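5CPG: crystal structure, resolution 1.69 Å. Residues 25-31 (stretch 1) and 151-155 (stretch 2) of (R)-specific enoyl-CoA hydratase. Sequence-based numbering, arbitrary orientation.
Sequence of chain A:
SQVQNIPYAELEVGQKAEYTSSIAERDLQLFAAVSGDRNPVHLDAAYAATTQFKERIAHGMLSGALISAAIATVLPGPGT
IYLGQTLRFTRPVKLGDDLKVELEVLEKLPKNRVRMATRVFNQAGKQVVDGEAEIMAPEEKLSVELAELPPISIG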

# COMPACT_ATOMS: atom_id res chain seq x y z
N GLU A 25 -3.75 -7.43 15.38
CA GLU A 25 -2.57 -6.72 15.84
C GLU A 25 -1.40 -6.97 14.90
O GLU A 25 -0.60 -6.12 14.61
CB GLU A 25 -2.22 -7.19 17.26
CG GLU A 25 -0.96 -6.51 17.79
CD GLU A 25 -0.56 -6.91 19.19
OE1 GLU A 25 -0.47 -8.13 19.42
OE2 GLU A 25 -0.31 -6.00 20.02
N ARG A 26 -1.31 -8.19 14.43
CA ARG A 26 -0.17 -8.60 13.64
C ARG A 26 -0.16 -7.87 12.30
O ARG A 26 0.90 -7.57 11.77
CB ARG A 26 -0.26 -10.10 13.45
CG ARG A 26 0.97 -10.81 13.18
CD ARG A 26 0.69 -12.28 13.35
NE ARG A 26 1.36 -12.97 12.26
CZ ARG A 26 2.56 -13.51 12.36
NH1 ARG A 26 3.21 -13.48 13.51
NH2 ARG A 26 3.10 -14.08 11.29
N ASP A 27 -1.35 -7.56 11.78
CA ASP A 27 -1.45 -6.78 10.52
C ASP A 27 -0.92 -5.38 10.70
O ASP A 27 -0.21 -4.85 9.84
CB ASP A 27 -2.87 -6.78 10.05
CG ASP A 27 -3.36 -8.19 9.81
OD1 ASP A 27 -2.87 -8.81 8.88
OD2 ASP A 27 -4.18 -8.70 10.58
N LEU A 28 -1.24 -4.78 11.84
CA LEU A 28 -0.77 -3.42 12.15
C LEU A 28 0.72 -3.46 12.26
O LEU A 28 1.41 -2.59 11.75
CB LEU A 28 -1.43 -2.89 13.45
CG LEU A 28 -2.75 -2.12 13.34
CD1 LEU A 28 -3.66 -2.74 12.29
CD2 LEU A 28 -3.43 -2.02 14.71
N GLN A 29 1.25 -4.48 12.95
CA GLN A 29 2.69 -4.55 13.15
C GLN A 29 3.44 -4.85 11.82
O GLN A 29 4.45 -4.24 11.56
CB GLN A 29 3.03 -5.62 14.17
CG GLN A 29 2.55 -5.25 15.55
CD GLN A 29 2.60 -6.42 16.49
OE1 GLN A 29 2.41 -7.57 16.09
NE2 GLN A 29 2.82 -6.14 17.76
N LEU A 30 2.92 -5.77 11.01
CA LEU A 30 3.58 -6.06 9.75
C LEU A 30 3.56 -4.82 8.84
O LEU A 30 4.55 -4.55 8.14
CB LEU A 30 2.88 -7.24 9.03
CG LEU A 30 3.11 -8.54 9.78
CD1 LEU A 30 2.11 -9.56 9.26
CD2 LEU A 30 4.57 -9.07 9.59
N PHE A 31 2.45 -4.08 8.81
CA PHE A 31 2.41 -2.97 7.86
C PHE A 31 3.37 -1.87 8.29
O PHE A 31 4.02 -1.24 7.44
CB PHE A 31 1.00 -2.42 7.69
CG PHE A 31 0.88 -1.50 6.52
CD1 PHE A 31 0.59 -2.00 5.26
CD2 PHE A 31 1.11 -0.15 6.66
CE1 PHE A 31 0.52 -1.13 4.15
CE2 PHE A 31 1.02 0.70 5.59
CZ PHE A 31 0.72 0.20 4.32
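Stretch 2, residues 151-155: PISIG

The contact is anchored by R26, whose guanidinium grips a single backbone carbonyl of the strand: NH1 and NH2 of R26 both donate to O of I152, at 3.0 Å and 2.9 Å. The guanidinium presents two roughly parallel N-H bonds along one edge, so a single oxygen placed between them can accept from both, at bent angles of 144° and 146°, and the carbonyl oxygen lies near the guanidinium plane. A water extends the link, accepting from R26 NH1 at 3.0 Å and donating to I154 O at 3.2 Å.

Stretch 2 reaches this place as an extended strand, 152-154, running almost perpendicular to helix 25-31, with a crossing angle of 101° and axes 10.6 Å apart at their closest. The backbones come nearest where the CA atoms of R26 and I154 stand 7.7 Å apart. Strand alternation turns I152 and I154 toward the helix and S153 away, so the branched aliphatic side chains meet the helix while the small polar serine remains exposed.

I154 is covered most. Its CD1 lies 3.7 Å from R26 CG and also sits over one face of the guanidinium, while its CG2 is 3.6 Å from Q29 OE1. One helical turn beyond R26, L30 supplies the apolar partner for both isoleucines: its CD2 is 3.9 Å from I154 CD1 and 4.2 Å from I152 CG2. The terminal G155, with positive phi, makes no contact with the helix.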

# COMPACT_ATOMS: atom_id res chain seq x y z
N PRO A 151 8.01 -19.19 8.52
CA PRO A 151 7.35 -18.68 9.72
C PRO A 151 7.83 -17.27 10.07
O PRO A 151 9.01 -16.93 9.93
CB PRO A 151 7.77 -19.69 10.81
CG PRO A 151 9.02 -20.31 10.29
CD PRO A 151 8.83 -20.39 8.80
N ILE A 152 6.89 -16.46 10.52
CA ILE A 152 7.18 -15.08 10.85
C ILE A 152 6.71 -14.88 12.27
O ILE A 152 5.54 -15.02 12.56
CB ILE A 152 6.47 -14.12 9.86
CG1 ILE A 152 7.01 -14.34 8.44
CG2 ILE A 152 6.62 -12.66 10.33
CD1 ILE A 152 6.25 -13.53 7.37
N SER A 153 7.66 -14.67 13.17
CA SER A 153 7.39 -14.63 14.60
C SER A 153 7.50 -13.21 15.06
O SER A 153 8.47 -12.53 14.76
CB SER A 153 8.37 -15.52 15.37
OG SER A 153 8.26 -16.85 14.90
N ILE A 154 6.47 -12.76 15.76
CA ILE A 154 6.50 -11.43 16.33
C ILE A 154 6.15 -11.58 17.80
O ILE A 154 5.18 -12.27 18.12
CB ILE A 154 5.49 -10.48 15.69
CG1 ILE A 154 5.57 -10.55 14.16
CG2 ILE A 154 5.73 -9.05 16.18
CD1 ILE A 154 4.48 -9.74 13.42
N GLY A 155 6.93 -10.97 18.67
CA GLY A 155 6.66 -11.12 20.09
C GLY A 155 6.88 -12.55 20.61
O GLY A 155 7.43 -13.41 19.91
OXT GLY A 155 6.52 -12.89 21.75
O HOH W 1 2.60 -12.30 16.19